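Local coordinates for protein hydrogenase maturation factor (Thermoanaerobacter tengcongensis, PDB 3VTI) that probably turns the S-carbamoyl group it receives from HypF into a nitrile by ATP-dependent dehydration during maturation of [NiFe]-hydrogenases, at residues C[56-61]-C[69-74]; C[132-137]-C[186-191]; C[139-144]-C[210-215]; C[159-164]-C[238-243]; C[225-230]-C[243-248]. All coordinates share one frame; numbering follows the deposited sequence.

Contact 1: C[56-61]-C[69-74]. With MG (magnesium ion), chain K.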
# COMPACT_ATOMS: atom_id res chain seq x y z
N GLY C 56 0.72 -3.08 17.09
CA GLY C 56 2.08 -3.34 16.64
C GLY C 56 3.04 -2.22 16.95
O GLY C 56 4.17 -2.45 17.36
N THR C 57 2.58 -0.99 16.76
CA THR C 57 3.40 0.18 17.03
C THR C 57 3.44 0.53 18.51
O THR C 57 4.46 1.02 19.01
CB THR C 57 2.92 1.36 16.20
OG1 THR C 57 3.24 1.10 14.82
CG2 THR C 57 3.59 2.65 16.65
N VAL C 58 2.35 0.27 19.22
CA VAL C 58 2.34 0.42 20.67
C VAL C 58 3.38 -0.54 21.25
O VAL C 58 4.18 -0.17 22.10
CB VAL C 58 0.93 0.16 21.26
CG1 VAL C 58 0.98 -0.12 22.78
CG2 VAL C 58 -0.02 1.34 20.94
N ASN C 59 3.38 -1.77 20.74
CA ASN C 59 4.31 -2.78 21.17
C ASN C 59 5.76 -2.40 20.88
O ASN C 59 6.61 -2.40 21.79
CB ASN C 59 3.94 -4.14 20.58
CG ASN C 59 2.58 -4.65 21.11
OD1 ASN C 59 2.09 -4.18 22.15
ND2 ASN C 59 1.98 -5.59 20.39
N ASP C 60 6.03 -2.05 19.62
CA ASP C 60 7.37 -1.66 19.18
C ASP C 60 7.89 -0.49 20.02
O ASP C 60 9.07 -0.44 20.34
CB ASP C 60 7.38 -1.31 17.69
CG ASP C 60 7.43 -2.54 16.77
OD1 ASP C 60 8.28 -3.44 16.97
OD2 ASP C 60 6.64 -2.58 15.80
N ALA C 61 7.00 0.44 20.38
CA ALA C 61 7.36 1.63 21.14
C ALA C 61 7.66 1.34 22.62
O ALA C 61 8.18 2.21 23.33
CB ALA C 61 6.29 2.70 21.00
N LEU C 69 3.07 6.67 24.28
CA LEU C 69 2.13 7.77 24.55
C LEU C 69 1.42 8.29 23.31
O LEU C 69 0.20 8.50 23.33
CB LEU C 69 2.84 8.94 25.24
CG LEU C 69 3.38 8.82 26.67
CD1 LEU C 69 4.32 10.00 26.96
CD2 LEU C 69 2.26 8.76 27.72
N PHE C 70 2.17 8.52 22.24
CA PHE C 70 1.65 9.19 21.06
C PHE C 70 1.92 8.41 19.80
O PHE C 70 2.97 7.77 19.66
CB PHE C 70 2.23 10.60 20.94
CG PHE C 70 2.07 11.42 22.19
CD1 PHE C 70 0.79 11.78 22.65
CD2 PHE C 70 3.18 11.83 22.93
CE1 PHE C 70 0.64 12.54 23.81
CE2 PHE C 70 3.03 12.59 24.09
CZ PHE C 70 1.76 12.95 24.53
N LEU C 71 0.94 8.46 18.89
CA LEU C 71 1.00 7.73 17.64
C LEU C 71 0.59 8.59 16.45
O LEU C 71 -0.22 9.50 16.57
CB LEU C 71 0.10 6.49 17.70
CG LEU C 71 0.74 5.14 18.02
CD1 LEU C 71 1.08 5.02 19.49
CD2 LEU C 71 -0.18 4.00 17.57
N THR C 72 1.17 8.28 15.30
CA THR C 72 0.71 8.88 14.07
C THR C 72 0.02 7.79 13.26
O THR C 72 0.35 6.62 13.41
CB THR C 72 1.86 9.45 13.27
OG1 THR C 72 2.86 8.45 13.12
CG2 THR C 72 2.46 10.67 13.98
N ALA C 73 -0.95 8.18 12.45
CA ALA C 73 -1.67 7.21 11.62
C ALA C 73 -1.77 7.70 10.18
O ALA C 73 -2.39 8.72 9.90
CB ALA C 73 -3.05 6.92 12.19
N ALA C 74 -1.14 6.96 9.27
CA ALA C 74 -1.20 7.27 7.86
C ALA C 74 -1.98 6.19 7.11
O ALA C 74 -1.72 5.00 7.27
CB ALA C 74 0.19 7.44 7.30
MG MG K . 9.07 -5.31 16.74
O HOH W 1 10.71 -4.38 15.27
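On the sheet of the AIR synthase-related N-terminal domain, Thr57 and Val58 of helix 49-60 meet a single side chain of strand 66-78, that of Leu71. The contact is apolar and uses separate parts of the leucine. Thr57 CG2 lies 4.0 Å from Leu71 CG and 4.1 Å from Leu71 CD2, the two side chains running antiparallel alongside one another. With chi1 at -70°, Thr57 places this methyl anti to its own nitrogen and leaves OG1 beside the backbone N, where it hydrogen-bonds Thr124 OG1 on strand 120-130. Val58 crosses Leu71 at about a right angle, bringing Val58 CG2 to 4.1 Å from Leu71 CD1. The helix that packs here on the sheet also carries a ligand of the magnesium site: Asp60 OD1 binds the ion at 2.0 Å, Asp22 and Asp199 supply the other protein ligands, and water 1 stands 2.4 Å from the magnesium. Asp60 N makes the helical hydrogen bond to Gly56 O, 3.0 Å. On the strand, Leu69 and Phe70 together sit opposite Ile127, a classic bulge, and Phe70 packs against Leu26 of the second subunit.

Contact 2: C[132-137]-C[186-191]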
# COMPACT_ATOMS: atom_id res chain seq x y z
N GLU C 132 12.21 4.80 34.48
CA GLU C 132 13.34 5.30 35.27
C GLU C 132 14.70 4.63 34.99
O GLU C 132 15.64 5.30 34.56
CB GLU C 132 13.01 5.25 36.77
CG GLU C 132 13.91 6.12 37.66
CD GLU C 132 13.79 5.76 39.14
OE1 GLU C 132 12.87 4.98 39.50
OE2 GLU C 132 14.62 6.25 39.95
N GLY C 133 14.79 3.33 35.21
CA GLY C 133 16.05 2.63 34.98
C GLY C 133 15.98 1.59 33.89
O GLY C 133 16.45 0.47 34.06
N ALA C 134 15.39 1.95 32.76
CA ALA C 134 15.23 1.02 31.66
C ALA C 134 16.48 0.98 30.80
O ALA C 134 17.06 2.02 30.48
CB ALA C 134 14.03 1.41 30.84
N ASN C 135 16.89 -0.23 30.45
CA ASN C 135 18.00 -0.44 29.54
C ASN C 135 17.77 -1.72 28.75
O ASN C 135 18.37 -2.76 29.02
CB ASN C 135 19.35 -0.50 30.28
CG ASN C 135 20.54 -0.39 29.33
OD1 ASN C 135 20.49 -0.80 28.16
ND2 ASN C 135 21.63 0.16 29.84
N VAL C 136 16.88 -1.63 27.77
CA VAL C 136 16.48 -2.78 26.99
C VAL C 136 16.94 -2.58 25.56
O VAL C 136 16.66 -1.55 24.96
CB VAL C 136 14.95 -2.98 27.04
CG1 VAL C 136 14.58 -4.33 26.52
CG2 VAL C 136 14.43 -2.82 28.47
N SER C 137 17.64 -3.58 25.03
CA SER C 137 18.26 -3.52 23.70
C SER C 137 18.57 -4.94 23.24
O SER C 137 18.92 -5.77 24.08
CB SER C 137 19.55 -2.68 23.77
OG SER C 137 20.53 -3.11 22.85
N LYS C 186 4.63 -3.74 33.80
CA LYS C 186 4.78 -4.55 35.02
C LYS C 186 6.12 -5.28 35.04
O LYS C 186 6.65 -5.57 36.11
CB LYS C 186 3.63 -5.55 35.19
CG LYS C 186 2.26 -4.91 35.41
CD LYS C 186 1.15 -5.96 35.47
CE LYS C 186 0.99 -6.52 36.89
NZ LYS C 186 0.31 -7.86 36.88
N LEU C 187 6.66 -5.58 33.86
CA LEU C 187 7.98 -6.20 33.76
C LEU C 187 9.06 -5.19 34.09
O LEU C 187 10.04 -5.54 34.73
CB LEU C 187 8.21 -6.78 32.36
CG LEU C 187 7.71 -8.19 32.07
CD1 LEU C 187 7.75 -8.49 30.57
CD2 LEU C 187 8.50 -9.25 32.84
N MET C 188 8.87 -3.95 33.66
CA MET C 188 9.87 -2.90 33.85
C MET C 188 10.01 -2.49 35.31
O MET C 188 10.84 -1.64 35.65
CB MET C 188 9.58 -1.70 32.94
CG MET C 188 9.77 -1.98 31.42
SD MET C 188 11.17 -3.03 30.94
CE MET C 188 12.59 -2.07 31.48
N THR C 189 9.21 -3.11 36.17
CA THR C 189 9.43 -3.09 37.62
C THR C 189 10.81 -3.68 37.94
O THR C 189 11.47 -3.25 38.89
CB THR C 189 8.37 -3.92 38.36
OG1 THR C 189 7.09 -3.32 38.17
CG2 THR C 189 8.65 -3.97 39.85
N LEU C 190 11.23 -4.65 37.12
CA LEU C 190 12.51 -5.33 37.31
C LEU C 190 13.73 -4.53 36.82
O LEU C 190 14.87 -4.97 36.97
CB LEU C 190 12.48 -6.73 36.67
CG LEU C 190 11.40 -7.70 37.15
CD1 LEU C 190 11.58 -9.06 36.50
CD2 LEU C 190 11.38 -7.83 38.67
N GLY C 191 13.48 -3.35 36.24
CA GLY C 191 14.55 -2.43 35.84
C GLY C 191 15.59 -3.04 34.92
O GLY C 191 15.24 -3.62 33.88
O HOH W 2 16.10 -2.66 31.64
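Ala134 and Val136 close on Met188, joining the loop between strands 120-130 and 146-149 to the 3-10 turn that follows helix 181-187. The dense part is built round the thioether methyl. Met188 CE sits 3.6 Å from Val136 CG2 and 3.8 Å from Ala134 CB, so one methyl serves two partners. Val136 and Met188, both buried, reach toward each other tip to tip; the methionine gets there through bends at chi2 (-39°) and chi3 (-63°). Both also touch Ile194 and Leu197, which places this apolar side of the contact against strand 194-198, outermost in this chain in the sheet of the C-terminal domain. The Val136 side chain is about 7 Å from that of the magnesium ligand Asp22.

Toward Gly133, which is exposed to solvent, the packing thins out to backbone against backbone. Gly133 O lies 3.7 Å from Gly191 C, with no direct hydrogen bond between the segments. Gly191 has positive phi (55°), and its N bonds to Met188 O at 3.2 Å. Water 2 bridges the segments, accepting from Asn135 N at 2.8 Å and donating to Gly191 O at 2.6 Å.

Contact 3: C[139-144]-C[210-215]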
# COMPACT_ATOMS: atom_id res chain seq x y z
N LYS C 139 21.09 -5.92 22.02
CA LYS C 139 22.52 -6.12 22.29
C LYS C 139 22.84 -6.56 23.72
O LYS C 139 24.00 -6.81 24.05
CB LYS C 139 23.30 -4.85 21.96
CG LYS C 139 23.67 -4.72 20.49
CD LYS C 139 23.99 -3.28 20.11
CE LYS C 139 22.70 -2.48 19.87
NZ LYS C 139 22.97 -1.01 19.82
N ASN C 140 21.82 -6.65 24.57
CA ASN C 140 22.01 -6.75 26.03
C ASN C 140 22.04 -8.16 26.62
O ASN C 140 22.23 -8.32 27.82
CB ASN C 140 20.96 -5.91 26.78
CG ASN C 140 21.29 -4.42 26.78
OD1 ASN C 140 22.32 -3.99 26.25
ND2 ASN C 140 20.41 -3.62 27.38
N ALA C 141 21.86 -9.19 25.79
CA ALA C 141 21.90 -10.55 26.30
C ALA C 141 23.34 -11.01 26.61
O ALA C 141 24.24 -10.87 25.78
CB ALA C 141 21.21 -11.50 25.33
N LYS C 142 23.53 -11.53 27.82
CA LYS C 142 24.78 -12.16 28.26
C LYS C 142 24.54 -13.65 28.56
O LYS C 142 23.44 -14.02 28.94
CB LYS C 142 25.33 -11.49 29.54
CG LYS C 142 25.48 -9.97 29.52
CD LYS C 142 26.58 -9.48 28.58
CE LYS C 142 26.72 -7.96 28.64
NZ LYS C 142 27.21 -7.35 27.36
N PRO C 143 25.58 -14.50 28.39
CA PRO C 143 25.43 -15.92 28.75
C PRO C 143 25.03 -16.10 30.21
O PRO C 143 25.61 -15.48 31.10
CB PRO C 143 26.83 -16.48 28.52
CG PRO C 143 27.44 -15.58 27.52
CD PRO C 143 26.91 -14.22 27.83
N GLY C 144 24.02 -16.94 30.45
CA GLY C 144 23.47 -17.12 31.79
C GLY C 144 22.08 -16.53 31.95
O GLY C 144 21.36 -16.87 32.89
N TYR C 210 17.55 -15.36 16.70
CA TYR C 210 18.68 -15.11 15.81
C TYR C 210 19.12 -13.66 15.84
O TYR C 210 20.31 -13.37 15.75
CB TYR C 210 18.34 -15.52 14.37
CG TYR C 210 18.70 -16.95 14.04
CD1 TYR C 210 20.00 -17.30 13.66
CD2 TYR C 210 17.75 -17.96 14.13
CE1 TYR C 210 20.34 -18.61 13.37
CE2 TYR C 210 18.08 -19.28 13.84
CZ TYR C 210 19.37 -19.60 13.45
OH TYR C 210 19.70 -20.91 13.17
N GLU C 211 18.15 -12.75 15.97
CA GLU C 211 18.45 -11.33 16.06
C GLU C 211 19.14 -11.02 17.39
O GLU C 211 20.06 -10.20 17.44
CB GLU C 211 17.19 -10.49 15.90
CG GLU C 211 16.72 -10.36 14.45
CD GLU C 211 15.23 -10.04 14.31
OE1 GLU C 211 14.49 -10.09 15.32
OE2 GLU C 211 14.81 -9.73 13.17
N ILE C 212 18.69 -11.69 18.45
CA ILE C 212 19.33 -11.56 19.76
C ILE C 212 20.75 -12.11 19.69
O ILE C 212 21.68 -11.46 20.18
CB ILE C 212 18.54 -12.27 20.88
CG1 ILE C 212 17.15 -11.64 21.08
CG2 ILE C 212 19.33 -12.23 22.18
CD1 ILE C 212 16.18 -12.52 21.88
N SER C 213 20.90 -13.29 19.08
CA SER C 213 22.21 -13.91 18.89
C SER C 213 23.20 -13.05 18.12
O SER C 213 24.34 -12.86 18.55
CB SER C 213 22.07 -15.25 18.18
OG SER C 213 21.88 -16.30 19.12
N LYS C 214 22.76 -12.55 16.97
CA LYS C 214 23.60 -11.70 16.13
C LYS C 214 24.08 -10.47 16.90
O LYS C 214 25.28 -10.23 17.01
CB LYS C 214 22.83 -11.30 14.86
CG LYS C 214 23.65 -10.54 13.83
CD LYS C 214 22.78 -10.08 12.66
CE LYS C 214 23.56 -9.13 11.75
NZ LYS C 214 22.79 -8.71 10.53
N MET C 215 23.13 -9.72 17.46
CA MET C 215 23.42 -8.42 18.04
C MET C 215 24.09 -8.47 19.41
O MET C 215 24.95 -7.65 19.72
CB MET C 215 22.16 -7.56 18.08
CG MET C 215 21.59 -7.22 16.70
SD MET C 215 22.54 -5.98 15.78
CE MET C 215 23.72 -6.98 14.91
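Lys139 and Met215 bring their CA atoms to 4.9 Å, the nearest approach of the two backbones, where an irregular loop passes the last turns of helix 204-216. Along that helix, Met215 N bonds to Glu211 O at 3.1 Å. The aliphatic base of Lys139 lies against the helix backbone: its CG is 3.3 Å from Met215 O and 4.0 Å from Met215 CB. From there the lysine chain leads away, bending at chi3, toward a weak, long ion pair with Glu21. Met215 likewise meets the loop with the root of its side chain, while its end leads away from the loop; Met215 also packs on Met20 and Ile138.

Two residues further along the loop, the contact is buried. Ala141 CB rests 3.7 Å from Ile212 CG2, a methyl-to-methyl touch for which Ile212, chi1 -64°, turns CG2 anti to its backbone nitrogen. Ala141 N bonds Ser216 OG, tying the loop to the helix just beyond the segment. Ile212 also packs on Val196 of strand 194-198 and Ile220 of strand 219-223, so the loop closes against a helix that covers the mixed beta sheet of the AIR synthase-related C-terminal domain.

Contact 4: C[159-164]-C[238-243]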
# COMPACT_ATOMS: atom_id res chain seq x y z
N ALA C 159 -3.56 -17.90 12.02
CA ALA C 159 -4.91 -17.36 11.87
C ALA C 159 -5.12 -16.69 10.51
O ALA C 159 -6.09 -17.01 9.82
CB ALA C 159 -5.26 -16.40 13.02
N VAL C 160 -4.23 -15.78 10.13
CA VAL C 160 -4.37 -15.10 8.84
C VAL C 160 -4.12 -16.05 7.67
O VAL C 160 -4.80 -15.97 6.66
CB VAL C 160 -3.58 -13.75 8.73
CG1 VAL C 160 -3.49 -13.05 10.08
CG2 VAL C 160 -2.19 -13.94 8.14
N MET C 161 -3.16 -16.96 7.82
CA MET C 161 -2.95 -18.06 6.87
C MET C 161 -4.26 -18.82 6.60
O MET C 161 -4.64 -19.02 5.45
CB MET C 161 -1.88 -19.02 7.42
CG MET C 161 -1.77 -20.38 6.75
SD MET C 161 -0.24 -20.64 5.82
CE MET C 161 0.99 -20.67 7.11
N SER C 162 -4.93 -19.23 7.67
CA SER C 162 -6.18 -19.98 7.60
C SER C 162 -7.29 -19.22 6.88
O SER C 162 -8.01 -19.78 6.06
CB SER C 162 -6.63 -20.37 9.00
OG SER C 162 -7.89 -21.00 8.96
N ALA C 163 -7.43 -17.94 7.22
CA ALA C 163 -8.44 -17.09 6.60
C ALA C 163 -8.08 -16.74 5.16
O ALA C 163 -8.94 -16.77 4.29
CB ALA C 163 -8.64 -15.83 7.43
N ARG C 164 -6.81 -16.41 4.91
CA ARG C 164 -6.34 -15.95 3.60
C ARG C 164 -6.34 -17.05 2.55
O ARG C 164 -6.66 -16.80 1.39
CB ARG C 164 -4.94 -15.34 3.71
CG ARG C 164 -4.31 -14.83 2.41
CD ARG C 164 -2.84 -14.41 2.65
NE ARG C 164 -1.95 -15.57 2.76
CZ ARG C 164 -0.97 -15.70 3.65
NH1 ARG C 164 -0.23 -16.81 3.66
NH2 ARG C 164 -0.73 -14.74 4.54
N GLU C 238 1.29 -29.26 12.21
CA GLU C 238 1.69 -30.66 12.07
C GLU C 238 1.08 -31.27 10.81
O GLU C 238 1.61 -32.25 10.26
CB GLU C 238 1.29 -31.46 13.30
CG GLU C 238 2.23 -32.60 13.65
CD GLU C 238 2.02 -33.84 12.79
OE1 GLU C 238 3.01 -34.51 12.46
OE2 GLU C 238 0.85 -34.14 12.45
N PHE C 239 -0.02 -30.70 10.35
CA PHE C 239 -0.68 -31.17 9.14
C PHE C 239 0.01 -30.69 7.88
O PHE C 239 -0.08 -31.33 6.85
CB PHE C 239 -2.14 -30.74 9.12
CG PHE C 239 -3.04 -31.63 9.92
CD1 PHE C 239 -2.64 -32.91 10.28
CD2 PHE C 239 -4.31 -31.19 10.29
CE1 PHE C 239 -3.48 -33.74 11.01
CE2 PHE C 239 -5.16 -32.00 11.02
CZ PHE C 239 -4.75 -33.28 11.38
N MET C 240 0.69 -29.55 7.98
CA MET C 240 1.34 -28.93 6.84
C MET C 240 2.85 -29.01 6.95
O MET C 240 3.57 -28.51 6.08
CB MET C 240 0.93 -27.47 6.72
CG MET C 240 -0.54 -27.24 6.45
SD MET C 240 -0.94 -25.49 6.51
CE MET C 240 -0.34 -24.99 4.90
N GLY C 241 3.34 -29.62 8.03
CA GLY C 241 4.78 -29.72 8.29
C GLY C 241 5.48 -28.40 8.57
O GLY C 241 6.65 -28.23 8.22
N ILE C 242 4.77 -27.46 9.20
CA ILE C 242 5.30 -26.15 9.54
C ILE C 242 5.84 -26.12 10.97
O ILE C 242 5.36 -26.85 11.84
CB ILE C 242 4.21 -25.05 9.39
CG1 ILE C 242 3.84 -24.88 7.92
CG2 ILE C 242 4.68 -23.72 9.94
CD1 ILE C 242 2.53 -24.13 7.70
N ASP C 243 6.86 -25.29 11.21
CA ASP C 243 7.40 -25.04 12.55
C ASP C 243 6.76 -23.77 13.08
O ASP C 243 6.95 -22.69 12.50
CB ASP C 243 8.93 -24.88 12.49
CG ASP C 243 9.60 -25.02 13.85
OD1 ASP C 243 8.98 -24.66 14.88
OD2 ASP C 243 10.77 -25.48 13.89
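Met161 of helix 155-164 makes every apolar contact between the segments, with Ile242 and Met240. Met161 CE meets Ile242 CD1 at 3.8 Å, the two side chains reaching toward each other tip to tip, and Met161 SD lies a looser 4.4 Å from Met240 CE. The backbones stay well apart, with 11.7 Å between the CA atoms of Met161 and Met240, so long side chains must bridge the distance. Met161 begins with CG anti to the backbone N (chi1 166°) and then bends at chi2 and chi3, which carries the sulfur toward Met240 and the methyl to Ile242.

In the backbone, helix 155-164 is intact here, Ala163 N bonding to Ala159 O at 3.1 Å. At Gly241 phi turns positive (66°) and the chain departs from the helix, so that Ile242 faces Met161 as Met240 does. Met161 is thereby packed on the C-terminal stretch of helix 231-240 and on the loop that follows it, all within the AIR synthase-related C-terminal domain.

Polar interactions lead outward, to the chain of another protein, presumably HypF. A basic side chain of that other protein forms a salt bridge with Glu238 OE1, and Phe239 O and Met240 O accept hydrogen bonds from the same chain. Met161 and Met240 each pack on an apolar side chain of this partner.

Contact 5: C[225-230]-C[243-248]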
# COMPACT_ATOMS: atom_id res chain seq x y z
N GLU C 225 9.68 -29.07 25.03
CA GLU C 225 8.64 -29.34 26.02
C GLU C 225 8.12 -28.10 26.76
O GLU C 225 7.02 -28.12 27.31
CB GLU C 225 9.11 -30.37 27.05
CG GLU C 225 10.52 -30.13 27.60
CD GLU C 225 11.61 -30.64 26.64
OE1 GLU C 225 11.60 -31.85 26.35
OE2 GLU C 225 12.45 -29.83 26.18
N LYS C 226 8.91 -27.03 26.75
CA LYS C 226 8.57 -25.81 27.46
C LYS C 226 7.91 -24.75 26.59
O LYS C 226 7.51 -23.71 27.09
CB LYS C 226 9.81 -25.22 28.14
CG LYS C 226 10.25 -25.94 29.42
CD LYS C 226 9.26 -25.72 30.56
CE LYS C 226 9.39 -26.80 31.63
NZ LYS C 226 8.79 -28.09 31.18
N LEU C 227 7.77 -25.02 25.30
CA LEU C 227 7.19 -24.05 24.37
C LEU C 227 5.66 -24.07 24.38
O LEU C 227 5.06 -25.12 24.14
CB LEU C 227 7.72 -24.25 22.94
CG LEU C 227 9.24 -24.12 22.73
CD1 LEU C 227 9.67 -24.63 21.35
CD2 LEU C 227 9.71 -22.68 22.94
N PRO C 228 5.04 -22.92 24.70
CA PRO C 228 3.58 -22.83 24.76
C PRO C 228 2.96 -22.68 23.37
O PRO C 228 3.39 -21.84 22.57
CB PRO C 228 3.33 -21.59 25.61
CG PRO C 228 4.52 -20.74 25.42
CD PRO C 228 5.68 -21.67 25.13
N VAL C 229 1.94 -23.48 23.11
CA VAL C 229 1.30 -23.48 21.80
C VAL C 229 -0.08 -24.10 21.92
O VAL C 229 -0.22 -25.21 22.47
CB VAL C 229 2.18 -24.24 20.74
CG1 VAL C 229 2.56 -25.65 21.22
CG2 VAL C 229 1.50 -24.27 19.37
N LYS C 230 -1.09 -23.39 21.42
CA LYS C 230 -2.46 -23.90 21.42
C LYS C 230 -2.52 -25.14 20.55
O LYS C 230 -1.90 -25.19 19.49
CB LYS C 230 -3.45 -22.85 20.91
CG LYS C 230 -3.58 -21.62 21.82
CD LYS C 230 -4.64 -20.65 21.32
CE LYS C 230 -4.40 -19.24 21.86
NZ LYS C 230 -4.70 -19.08 23.31
N ASP C 243 6.86 -25.29 11.21
CA ASP C 243 7.40 -25.04 12.55
C ASP C 243 6.76 -23.77 13.08
O ASP C 243 6.95 -22.69 12.50
CB ASP C 243 8.93 -24.88 12.49
CG ASP C 243 9.60 -25.02 13.85
OD1 ASP C 243 8.98 -24.66 14.88
OD2 ASP C 243 10.77 -25.48 13.89
N PHE C 244 5.99 -23.86 14.17
CA PHE C 244 5.32 -22.67 14.72
C PHE C 244 6.29 -21.57 15.16
O PHE C 244 5.90 -20.40 15.32
CB PHE C 244 4.33 -23.01 15.84
CG PHE C 244 4.90 -23.85 16.95
CD1 PHE C 244 5.71 -23.27 17.93
CD2 PHE C 244 4.61 -25.21 17.02
CE1 PHE C 244 6.23 -24.03 18.95
CE2 PHE C 244 5.13 -25.99 18.05
CZ PHE C 244 5.94 -25.39 19.02
N LEU C 245 7.55 -21.94 15.32
CA LEU C 245 8.63 -20.99 15.58
C LEU C 245 8.83 -19.99 14.45
O LEU C 245 9.53 -19.00 14.63
CB LEU C 245 9.93 -21.74 15.86
CG LEU C 245 10.03 -22.47 17.21
CD1 LEU C 245 11.39 -23.16 17.33
CD2 LEU C 245 9.77 -21.51 18.39
N HIS C 246 8.23 -20.26 13.29
CA HIS C 246 8.38 -19.37 12.16
C HIS C 246 7.13 -18.55 11.89
O HIS C 246 7.17 -17.63 11.08
CB HIS C 246 8.73 -20.13 10.88
CG HIS C 246 9.99 -20.94 10.97
ND1 HIS C 246 11.00 -20.66 11.87
CD2 HIS C 246 10.41 -22.00 10.24
CE1 HIS C 246 11.97 -21.54 11.71
NE2 HIS C 246 11.64 -22.36 10.73
N LEU C 247 6.02 -18.90 12.53
CA LEU C 247 4.77 -18.17 12.33
C LEU C 247 4.76 -16.93 13.19
O LEU C 247 5.26 -16.95 14.30
CB LEU C 247 3.56 -19.04 12.70
CG LEU C 247 3.21 -20.23 11.82
CD1 LEU C 247 2.08 -20.99 12.48
CD2 LEU C 247 2.83 -19.80 10.42
N ALA C 248 4.15 -15.86 12.68
CA ALA C 248 4.09 -14.56 13.37
C ALA C 248 3.16 -14.53 14.59
O ALA C 248 2.20 -15.30 14.68
CB ALA C 248 3.71 -13.46 12.38
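Phe244 and Val229 cross at about a right angle where the loops flanking helix 231-240 meet in the AIR synthase-related C-terminal domain. From CB, the phenylalanine is sent between its backbone N and carbonyl carbon (chi1 53°), which aims the ring at the other loop. Phe244 CG is 4.2 Å from Val229 CG2, and Phe244 CD2 is 4.0 Å from the same methyl. At the far end, Phe244 CZ meets Val229 CG1 at 4.0 Å, while on the other flank Phe244 CE1 approaches Leu227 CD1 at 4.2 Å, obliquely. Val229 CG2 makes a CH-pi contact over one face, 4.2 Å from the Phe244 ring centroid and 16° off the normal. Leu227 CD1 also touches Leu245 CD2 at 4.3 Å. Replacing Val229 by an alanine would remove both methyls and would probably leave this ring face without its CH-pi partner and the ring freer to turn. The turn carrying Phe244 is an Asx turn, Leu245 N bonding to Asp243 OD1 at 3.1 Å from above the carboxylate plane. Across the loops every contact is carbon to carbon, with no hydrogen bond between the segments, so their association here rests on dispersion and burial of apolar surface.

How the contacts relate
Contact 1 comes first along the chain, in the N-terminal AIR synthase-related range beside the magnesium site; contacts 3, 4 and 5 lie in the C-terminal range. Contacts 4 and 5 lie across the chain's centre from contact 1, their centres 28 and 26 Å from it. Contacts 2 and 3, centres 17 Å apart, both draw on the loop between strands 120-130 and 146-149; they cross along the chain, their segments alternating, and touch through a probable hydrogen bond, Asn135 OD1 to Asn140 ND2 at 2.9 Å. Contacts 4 and 5, centres 12 Å apart, flank helix 231-240, share Asp243 and pack Met161 and Ile242 on Leu247, so the region touching the partner protein continues into these loops.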